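Local coordinates for N-acetylmuramoyl-L-alanine amidase (Mycolicibacterium smegmatis, PDB 7AGM), which catalyses, as a zinc-dependent amidase, the hydrolysis of the bond between N-acetylmuramic acid and L-alanine in bacterial peptidoglycan, at residues Ser4-Met9 with Leu70-Ala75; Gly8-Leu13 with Arg99-Val104; His119-Ser124 with Ser166-Leu171. All blocks are in the same frame, centred on the assembly; numbering follows the deposited sequence.

Contact 1. Residues Ser4-Met9 with Leu70-Ala75; sequences SNIAGM and LGVRTA
Arg73 runs its extended side chain alongside the Ile6-Met9 turn and grips the backbone there with both its main-chain and its side-chain nitrogen. Its CB lies 3.4 Å from Met9 O. With CG anti to the carbonyl carbon (chi1 -66°) and the chain extended from CG to NE, the methylenes run past the carbonyls of Met9 and Gly8 in turn: CG faces both oxygens from one side, slightly nearer Gly8 O (3.8 Å), and CD comes to 3.5 Å from Gly8 O. At the tip, Arg73 NH1 donates to Gly8 O at 2.8 Å, in the carbonyl plane on a lone pair, and the oxygen sits at the edge of the guanidinium, in its plane. Arg73 N donates to Met9 O, also at 2.8 Å.

Gly8 N bonds to Gly71 O at 2.9 Å. Gly71 closes helix 52-69 in a Schellman motif, and Gly8 occupies the third position of a type II turn; both have positive phi. Next to these bonds Val72 CG2 packs 3.9 Å from Ile6 CD1, while Val72 CG1 turns to Met9 O. Leu216 of helix 198-219 touches Ile6, Met9 and Val72.

Three hydrogen bonds, two given by Arg73 and one by Gly8 N, therefore fasten the N-terminal loop to the start of edge strand 73-76. The partner of the guanidinium here is a neutral carbonyl, so this part of the contact rests on directed hydrogen bonding and involves no salt bridge.

Contact 2. Residues Gly8-Leu13 with Arg99-Val104; sequences GMIVFL and RPHAIV
The imidazole of His101 lies alongside the backbone at Met9 and Ile10, its ND1 edge to Ile10 N. Ile10 N donates to His101 ND1 at 3.0 Å and lies in the ring plane, which fixes ND1 as an acceptor. Met9 CG stands over one face, offset toward the rim. The thioether then bends at chi3 (84°) and brings CE back over the ring, 3.7 Å from His101 CG, in an off-centre CH-pi contact. The two side chains cross at about a right angle.

Ile10 O is shared by His101 N at 2.8 Å and Ala102 N at 3.3 Å, and from there the parallel pairing of strands 10-13 and 102-104 continues through Phe12 N to Ala102 O and Val104 N to Phe12 O. Pro100 CB sits against Ile10 O and, at 4.0 Å, Ile10 CG2, again with the side chains crossed at about a right angle, while Pro100 CG reaches Phe12 CB. On the sheet face of Phe12 and Ile103, the methyl CG2 of Ile103 meets the edge of the Phe12 ring at CD2, 4.1 Å away, near the ring plane. On the opposite face the small Ala102 CB is the low spot beside which Val11 CG2 lies at 4.3 Å, and Leu13 CD2 reaches Val104 CB.

Both faces are covered by helices. Helix 88-98 lies against Phe12 and Ile103, whereas helices 52-69 and 198-219 pack on the face of Val11, Leu13 and Val104; strand 73-76 continues the sheet beyond strand 10-15, and strand 178-185 follows strand 102-109 on the other side.

Contact 3. Residues His119-Ser124 with Ser166-Leu171; sequences HVLYSS and SDIAGL
Strand 119-123, which runs antiparallel to its neighbour 178-185 and parallel to edge strand 162-165 in the central sheet, meets the loop and short helix 169-173 that follow that edge strand, and the contact between Leu121 and Leu171 lies at its middle. Leu171 CG is anti to its carbonyl carbon (chi1 -69°), and its methyls lie against the strand backbone: CD1 is 3.7 Å from Leu121 O and 3.8 Å from Leu121 CB, and it also touches Tyr122 CA. One methyl therefore rests on the peptide between Leu121 and Tyr122 as well as on the leucine side chain.

The CD2 branch of Leu121 serves a second neighbour. It comes to 3.9 Å from Ile168 CG1, with Ile168 CD1 slightly farther away, and the two side chains cross at about a right angle. Ile168 occupies the N-cap position of helix 169-173, so this apolar pair sits where the loop turns into the helix.

Toward the end of the strand the packing becomes more polar in composition, although no hydrogen bond joins the two segments. Ser123 CB lies 3.7 Å from Leu171 O and 4.0 Å from Leu171 CB. Ser123 OG, anti to the backbone N (chi1 -178°), is hydrogen-bonded to Gln131 OE1. Ser124 O approaches Ser166 CB at 3.3 Å. Ser166 O is hydrogen-bonded to Asn172 ND2 of helix 169-173.

The Ile168 side chain is about 8 Å from the zinc ion and about 7 Å from the side chain of its ligand His107. The contact is thus packing near the metal centre, with a helix and its preceding loop laid against a strand of the mixed sheet of the alpha/beta fold of an Amidase_3 zinc hydrolase.

Overall arrangement
All three contacts reach the same mixed six-stranded sheet. Contacts 1 and 2 share Gly8 and Met9, and their centres are 9 Å apart; contact 1 leads into the pairing of 73-76 with 10-15, made by Arg73 O to Val11 N (2.9 Å) and Ala75 O to Leu13 N (2.8 Å), both probable hydrogen bonds. Contact 3 belongs to the other half of the sheet, its centre about 17 Å from that of contact 2 and about 25 Å from that of contact 1, with strand 178-185 between 102-109 and 119-123. Contact 3 is the nearest of the three to the zinc ion, bound by His17, Glu52 and His107; the Val104 side chain of contact 2 is about 12 Å from it, while contact 1 lies away from the metal site.

Contact 1. Residues Ser4-Met9 with Leu70-Ala75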
loop_
_atom_site.group_PDB
_atom_site.type_symbol
_atom_site.label_atom_id
_atom_site.label_comp_id
_atom_site.label_asym_id
_atom_site.label_seq_id
_atom_site.Cartn_x
_atom_site.Cartn_y
_atom_site.Cartn_z
ATOM N N SER A 4 7.048 -3.152 -21.826
ATOM C CA SER A 4 6.111 -3.788 -22.735
ATOM C C SER A 4 5.582 -5.088 -22.134
ATOM O O SER A 4 6.061 -5.574 -21.108
ATOM C CB SER A 4 6.779 -4.055 -24.084
ATOM O OG SER A 4 7.923 -4.879 -23.925
ATOM N N ASN A 5 4.569 -5.647 -22.795
ATOM C CA ASN A 5 3.949 -6.908 -22.389
ATOM C C ASN A 5 3.346 -6.848 -20.988
ATOM O O ASN A 5 3.315 -7.853 -20.274
ATOM C CB ASN A 5 4.887 -8.110 -22.553
ATOM C CG ASN A 5 4.350 -9.129 -23.539
ATOM O OD1 ASN A 5 3.457 -9.909 -23.216
ATOM N ND2 ASN A 5 4.885 -9.118 -24.752
ATOM N N ILE A 6 2.843 -5.680 -20.585
ATOM C CA ILE A 6 2.145 -5.560 -19.311
ATOM C C ILE A 6 0.645 -5.349 -19.456
ATOM O O ILE A 6 -0.085 -5.592 -18.483
ATOM C CB ILE A 6 2.752 -4.506 -18.361
ATOM C CG1 ILE A 6 2.556 -3.090 -18.899
ATOM C CG2 ILE A 6 4.210 -4.803 -18.096
ATOM C CD1 ILE A 6 2.743 -2.030 -17.832
ATOM N N ALA A 7 0.160 -4.898 -20.612
ATOM C CA ALA A 7 -1.277 -4.734 -20.780
ATOM C C ALA A 7 -1.969 -6.071 -20.553
ATOM O O ALA A 7 -1.448 -7.130 -20.912
ATOM C CB ALA A 7 -1.595 -4.195 -22.174
ATOM N N GLY A 8 -3.116 -6.029 -19.891
ATOM C CA GLY A 8 -3.846 -7.226 -19.550
ATOM C C GLY A 8 -3.475 -7.840 -18.214
ATOM O O GLY A 8 -4.259 -8.629 -17.676
ATOM N N MET A 9 -2.301 -7.514 -17.667
ATOM C CA MET A 9 -1.961 -8.003 -16.341
ATOM C C MET A 9 -2.871 -7.361 -15.299
ATOM O O MET A 9 -3.517 -6.340 -15.551
ATOM C CB MET A 9 -0.476 -7.764 -16.050
ATOM C CG MET A 9 0.433 -8.557 -17.004
ATOM S SD MET A 9 2.199 -8.311 -16.718
ATOM C CE MET A 9 2.537 -9.488 -15.414
ATOM N N LEU A 70 -2.288 2.402 -19.182
ATOM C CA LEU A 70 -1.310 1.424 -19.648
ATOM C C LEU A 70 -1.951 0.099 -20.051
ATOM O O LEU A 70 -1.231 -0.852 -20.383
ATOM C CB LEU A 70 -0.243 1.188 -18.570
ATOM C CG LEU A 70 0.595 2.405 -18.161
ATOM C CD1 LEU A 70 1.428 2.113 -16.914
ATOM C CD2 LEU A 70 1.492 2.853 -19.309
ATOM N N GLY A 71 -3.280 0.012 -20.038
ATOM C CA GLY A 71 -3.949 -1.230 -20.379
ATOM C C GLY A 71 -3.924 -2.278 -19.287
ATOM O O GLY A 71 -4.260 -3.440 -19.553
ATOM N N VAL A 72 -3.535 -1.907 -18.071
ATOM C CA VAL A 72 -3.445 -2.841 -16.952
ATOM C C VAL A 72 -4.817 -2.936 -16.290
ATOM O O VAL A 72 -5.480 -1.913 -16.067
ATOM C CB VAL A 72 -2.363 -2.389 -15.952
ATOM C CG1 VAL A 72 -2.416 -3.231 -14.685
ATOM C CG2 VAL A 72 -0.967 -2.482 -16.598
ATOM N N ARG A 73 -5.259 -4.164 -16.010
ATOM C CA ARG A 73 -6.521 -4.403 -15.322
ATOM C C ARG A 73 -6.363 -4.087 -13.845
ATOM O O ARG A 73 -5.332 -4.399 -13.241
ATOM C CB ARG A 73 -6.912 -5.878 -15.437
ATOM C CG ARG A 73 -7.247 -6.369 -16.836
ATOM C CD ARG A 73 -7.589 -7.859 -16.784
ATOM N NE ARG A 73 -8.399 -8.322 -17.909
ATOM C CZ ARG A 73 -7.949 -9.070 -18.912
ATOM N NH1 ARG A 73 -6.670 -9.447 -18.953
ATOM N NH2 ARG A 73 -8.782 -9.442 -19.878
ATOM N N THR A 74 -7.393 -3.488 -13.254
ATOM C CA THR A 74 -7.355 -3.182 -11.833
ATOM C C THR A 74 -8.660 -3.568 -11.153
ATOM O O THR A 74 -9.733 -3.630 -11.771
ATOM C CB THR A 74 -7.057 -1.690 -11.550
ATOM O OG1 THR A 74 -8.095 -0.869 -12.102
ATOM C CG2 THR A 74 -5.709 -1.268 -12.139
ATOM N N ALA A 75 -8.542 -3.795 -9.846
ATOM C CA ALA A 75 -9.669 -3.861 -8.930
ATOM C C ALA A 75 -9.239 -3.205 -7.631
ATOM O O ALA A 75 -8.046 -3.146 -7.327
ATOM C CB ALA A 75 -10.133 -5.296 -8.654
#

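Contact 2. Residues Gly8-Leu13 with Arg99-Val104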
loop_
_atom_site.group_PDB
_atom_site.type_symbol
_atom_site.label_atom_id
_atom_site.label_comp_id
_atom_site.label_asym_id
_atom_site.label_seq_id
_atom_site.Cartn_x
_atom_site.Cartn_y
_atom_site.Cartn_z
ATOM N N GLY A 8 -3.116 -6.029 -19.891
ATOM C CA GLY A 8 -3.846 -7.226 -19.550
ATOM C C GLY A 8 -3.475 -7.840 -18.214
ATOM O O GLY A 8 -4.259 -8.629 -17.676
ATOM N N MET A 9 -2.301 -7.514 -17.667
ATOM C CA MET A 9 -1.961 -8.003 -16.341
ATOM C C MET A 9 -2.871 -7.361 -15.299
ATOM O O MET A 9 -3.517 -6.340 -15.551
ATOM C CB MET A 9 -0.476 -7.764 -16.050
ATOM C CG MET A 9 0.433 -8.557 -17.004
ATOM S SD MET A 9 2.199 -8.311 -16.718
ATOM C CE MET A 9 2.537 -9.488 -15.414
ATOM N N ILE A 10 -2.940 -7.988 -14.125
ATOM C CA ILE A 10 -3.955 -7.681 -13.119
ATOM C C ILE A 10 -3.287 -7.148 -11.860
ATOM O O ILE A 10 -2.411 -7.808 -11.288
ATOM C CB ILE A 10 -4.801 -8.921 -12.785
ATOM C CG1 ILE A 10 -5.420 -9.512 -14.054
ATOM C CG2 ILE A 10 -5.850 -8.579 -11.757
ATOM C CD1 ILE A 10 -5.882 -10.931 -13.869
ATOM N N VAL A 11 -3.723 -5.972 -11.409
ATOM C CA VAL A 11 -3.232 -5.356 -10.182
ATOM C C VAL A 11 -4.411 -5.127 -9.246
ATOM O O VAL A 11 -5.416 -4.513 -9.637
ATOM C CB VAL A 11 -2.518 -4.021 -10.468
ATOM C CG1 VAL A 11 -2.101 -3.333 -9.164
ATOM C CG2 VAL A 11 -1.322 -4.234 -11.399
ATOM N N PHE A 12 -4.291 -5.609 -8.010
ATOM C CA PHE A 12 -5.259 -5.309 -6.960
ATOM C C PHE A 12 -4.730 -4.154 -6.119
ATOM O O PHE A 12 -3.599 -4.215 -5.613
ATOM C CB PHE A 12 -5.501 -6.536 -6.080
ATOM C CG PHE A 12 -6.590 -6.342 -5.058
ATOM C CD1 PHE A 12 -7.931 -6.485 -5.415
ATOM C CD2 PHE A 12 -6.286 -6.022 -3.740
ATOM C CE1 PHE A 12 -8.942 -6.309 -4.471
ATOM C CE2 PHE A 12 -7.289 -5.856 -2.799
ATOM C CZ PHE A 12 -8.625 -5.996 -3.166
ATOM N N LEU A 13 -5.543 -3.100 -5.985
ATOM C CA LEU A 13 -5.174 -1.883 -5.270
ATOM C C LEU A 13 -5.975 -1.786 -3.983
ATOM O O LEU A 13 -7.202 -1.934 -3.996
ATOM C CB LEU A 13 -5.439 -0.650 -6.139
ATOM C CG LEU A 13 -4.600 -0.558 -7.414
ATOM C CD1 LEU A 13 -5.133 0.553 -8.316
ATOM C CD2 LEU A 13 -3.121 -0.338 -7.076
ATOM N N ARG A 99 -6.403 -13.649 -8.069
ATOM C CA ARG A 99 -5.144 -14.246 -8.508
ATOM C C ARG A 99 -4.334 -13.221 -9.313
ATOM O O ARG A 99 -3.962 -13.481 -10.462
ATOM C CB ARG A 99 -5.378 -15.522 -9.312
ATOM C CG ARG A 99 -6.415 -16.465 -8.699
ATOM C CD ARG A 99 -6.502 -17.771 -9.466
ATOM N NE ARG A 99 -5.256 -18.507 -9.302
ATOM C CZ ARG A 99 -5.045 -19.439 -8.377
ATOM N NH1 ARG A 99 -6.014 -19.794 -7.542
ATOM N NH2 ARG A 99 -3.863 -20.024 -8.293
ATOM N N PRO A 100 -4.061 -12.053 -8.745
ATOM C CA PRO A 100 -3.455 -10.969 -9.519
ATOM C C PRO A 100 -1.966 -11.188 -9.733
ATOM O O PRO A 100 -1.319 -12.017 -9.085
ATOM C CB PRO A 100 -3.681 -9.750 -8.620
ATOM C CG PRO A 100 -3.639 -10.312 -7.247
ATOM C CD PRO A 100 -4.239 -11.686 -7.329
ATOM N N HIS A 101 -1.421 -10.393 -10.657
ATOM C CA HIS A 101 0.021 -10.354 -10.849
ATOM C C HIS A 101 0.729 -9.470 -9.831
ATOM O O HIS A 101 1.927 -9.656 -9.592
ATOM C CB HIS A 101 0.340 -9.896 -12.270
ATOM C CG HIS A 101 -0.234 -10.794 -13.310
ATOM N ND1 HIS A 101 -1.436 -10.542 -13.933
ATOM C CD2 HIS A 101 0.198 -11.986 -13.785
ATOM C CE1 HIS A 101 -1.701 -11.523 -14.779
ATOM N NE2 HIS A 101 -0.725 -12.411 -14.709
ATOM N N ALA A 102 0.028 -8.500 -9.251
ATOM C CA ALA A 102 0.619 -7.634 -8.243
ATOM C C ALA A 102 -0.486 -7.094 -7.356
ATOM O O ALA A 102 -1.591 -6.816 -7.829
ATOM C CB ALA A 102 1.373 -6.456 -8.878
ATOM N N ILE A 103 -0.172 -6.946 -6.072
ATOM C CA ILE A 103 -1.052 -6.337 -5.084
ATOM C C ILE A 103 -0.294 -5.190 -4.438
ATOM O O ILE A 103 0.846 -5.368 -4.001
ATOM C CB ILE A 103 -1.467 -7.362 -4.014
ATOM C CG1 ILE A 103 -2.153 -8.570 -4.666
ATOM C CG2 ILE A 103 -2.313 -6.700 -2.937
ATOM C CD1 ILE A 103 -2.183 -9.831 -3.752
ATOM N N VAL A 104 -0.915 -4.017 -4.368
ATOM C CA VAL A 104 -0.309 -2.882 -3.670
ATOM C C VAL A 104 -1.319 -2.309 -2.689
ATOM O O VAL A 104 -2.411 -1.893 -3.094
ATOM C CB VAL A 104 0.200 -1.784 -4.625
ATOM C CG1 VAL A 104 0.860 -0.655 -3.828
ATOM C CG2 VAL A 104 1.165 -2.358 -5.648
#

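Contact 3. Residues His119-Ser124 with Ser166-Leu171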
loop_
_atom_site.group_PDB
_atom_site.type_symbol
_atom_site.label_atom_id
_atom_site.label_comp_id
_atom_site.label_asym_id
_atom_site.label_seq_id
_atom_site.Cartn_x
_atom_site.Cartn_y
_atom_site.Cartn_z
ATOM N N HIS A 119 8.463 4.022 3.298
ATOM C CA HIS A 119 8.995 2.677 3.466
ATOM C C HIS A 119 8.049 1.660 2.843
ATOM O O HIS A 119 6.829 1.859 2.801
ATOM C CB HIS A 119 9.466 2.351 4.912
ATOM C CG HIS A 119 8.393 2.386 5.959
ATOM N ND1 HIS A 119 7.731 3.542 6.320
ATOM C CD2 HIS A 119 7.918 1.415 6.775
ATOM C CE1 HIS A 119 6.870 3.272 7.285
ATOM N NE2 HIS A 119 6.964 1.987 7.582
ATOM N N VAL A 120 8.643 0.592 2.308
ATOM C CA VAL A 120 7.925 -0.463 1.600
ATOM C C VAL A 120 7.987 -1.715 2.458
ATOM O O VAL A 120 9.078 -2.232 2.737
ATOM C CB VAL A 120 8.499 -0.726 0.199
ATOM C CG1 VAL A 120 7.706 -1.842 -0.505
ATOM C CG2 VAL A 120 8.487 0.554 -0.639
ATOM N N LEU A 121 6.818 -2.193 2.879
ATOM C CA LEU A 121 6.700 -3.362 3.739
ATOM C C LEU A 121 6.441 -4.608 2.905
ATOM O O LEU A 121 5.710 -4.571 1.909
ATOM C CB LEU A 121 5.550 -3.201 4.734
ATOM C CG LEU A 121 5.652 -2.162 5.859
ATOM C CD1 LEU A 121 5.728 -0.714 5.354
ATOM C CD2 LEU A 121 4.476 -2.343 6.809
ATOM N N TYR A 122 7.022 -5.724 3.337
ATOM C CA TYR A 122 6.758 -7.002 2.697
ATOM C C TYR A 122 6.794 -8.099 3.751
ATOM O O TYR A 122 7.477 -7.980 4.772
ATOM C CB TYR A 122 7.739 -7.280 1.552
ATOM C CG TYR A 122 9.195 -7.324 1.962
ATOM C CD1 TYR A 122 9.938 -6.156 2.106
ATOM C CD2 TYR A 122 9.837 -8.545 2.195
ATOM C CE1 TYR A 122 11.279 -6.206 2.480
ATOM C CE2 TYR A 122 11.164 -8.604 2.557
ATOM C CZ TYR A 122 11.885 -7.438 2.703
ATOM O OH TYR A 122 13.209 -7.542 3.072
ATOM N N SER A 123 6.048 -9.170 3.492
ATOM C CA SER A 123 5.931 -10.256 4.455
ATOM C C SER A 123 7.266 -10.955 4.665
ATOM O O SER A 123 7.900 -11.419 3.713
ATOM C CB SER A 123 4.900 -11.277 3.975
ATOM O OG SER A 123 4.759 -12.303 4.947
ATOM N N SER A 124 7.670 -11.045 5.919
ATOM C CA SER A 124 8.890 -11.747 6.289
ATOM C C SER A 124 8.784 -12.172 7.746
ATOM O O SER A 124 8.381 -11.369 8.592
ATOM C CB SER A 124 10.104 -10.843 6.081
ATOM O OG SER A 124 11.302 -11.529 6.409
ATOM N N SER A 166 6.287 -8.990 9.873
ATOM C CA SER A 166 5.496 -10.193 10.106
ATOM C C SER A 166 4.106 -9.904 10.658
ATOM O O SER A 166 3.308 -10.839 10.804
ATOM C CB SER A 166 6.232 -11.160 11.049
ATOM O OG SER A 166 6.344 -10.632 12.360
ATOM N N ASP A 167 3.785 -8.645 10.956
ATOM C CA ASP A 167 2.582 -8.310 11.704
ATOM C C ASP A 167 1.454 -7.737 10.851
ATOM O O ASP A 167 0.435 -7.330 11.415
ATOM C CB ASP A 167 2.910 -7.327 12.835
ATOM C CG ASP A 167 3.517 -6.024 12.328
ATOM O OD1 ASP A 167 4.401 -6.066 11.451
ATOM O OD2 ASP A 167 3.117 -4.944 12.814
ATOM N N ILE A 168 1.593 -7.699 9.522
ATOM C CA ILE A 168 0.579 -7.114 8.642
ATOM C C ILE A 168 -0.254 -8.253 8.059
ATOM O O ILE A 168 0.241 -9.035 7.238
ATOM C CB ILE A 168 1.204 -6.272 7.518
ATOM C CG1 ILE A 168 2.167 -5.208 8.065
ATOM C CG2 ILE A 168 0.095 -5.643 6.645
ATOM C CD1 ILE A 168 1.548 -4.265 9.070
ATOM N N ALA A 169 -1.532 -8.330 8.451
ATOM C CA ALA A 169 -2.391 -9.424 7.998
ATOM C C ALA A 169 -2.504 -9.471 6.477
ATOM O O ALA A 169 -2.470 -10.551 5.876
ATOM C CB ALA A 169 -3.773 -9.312 8.647
ATOM N N GLY A 170 -2.649 -8.313 5.829
ATOM C CA GLY A 170 -2.802 -8.310 4.382
ATOM C C GLY A 170 -1.593 -8.864 3.652
ATOM O O GLY A 170 -1.733 -9.515 2.613
ATOM N N LEU A 171 -0.391 -8.621 4.184
ATOM C CA LEU A 171 0.828 -9.199 3.623
ATOM C C LEU A 171 0.964 -10.674 3.979
ATOM O O LEU A 171 1.276 -11.502 3.112
ATOM C CB LEU A 171 2.044 -8.412 4.118
ATOM C CG LEU A 171 2.162 -6.987 3.553
ATOM C CD1 LEU A 171 3.309 -6.261 4.235
ATOM C CD2 LEU A 171 2.350 -6.965 2.046
#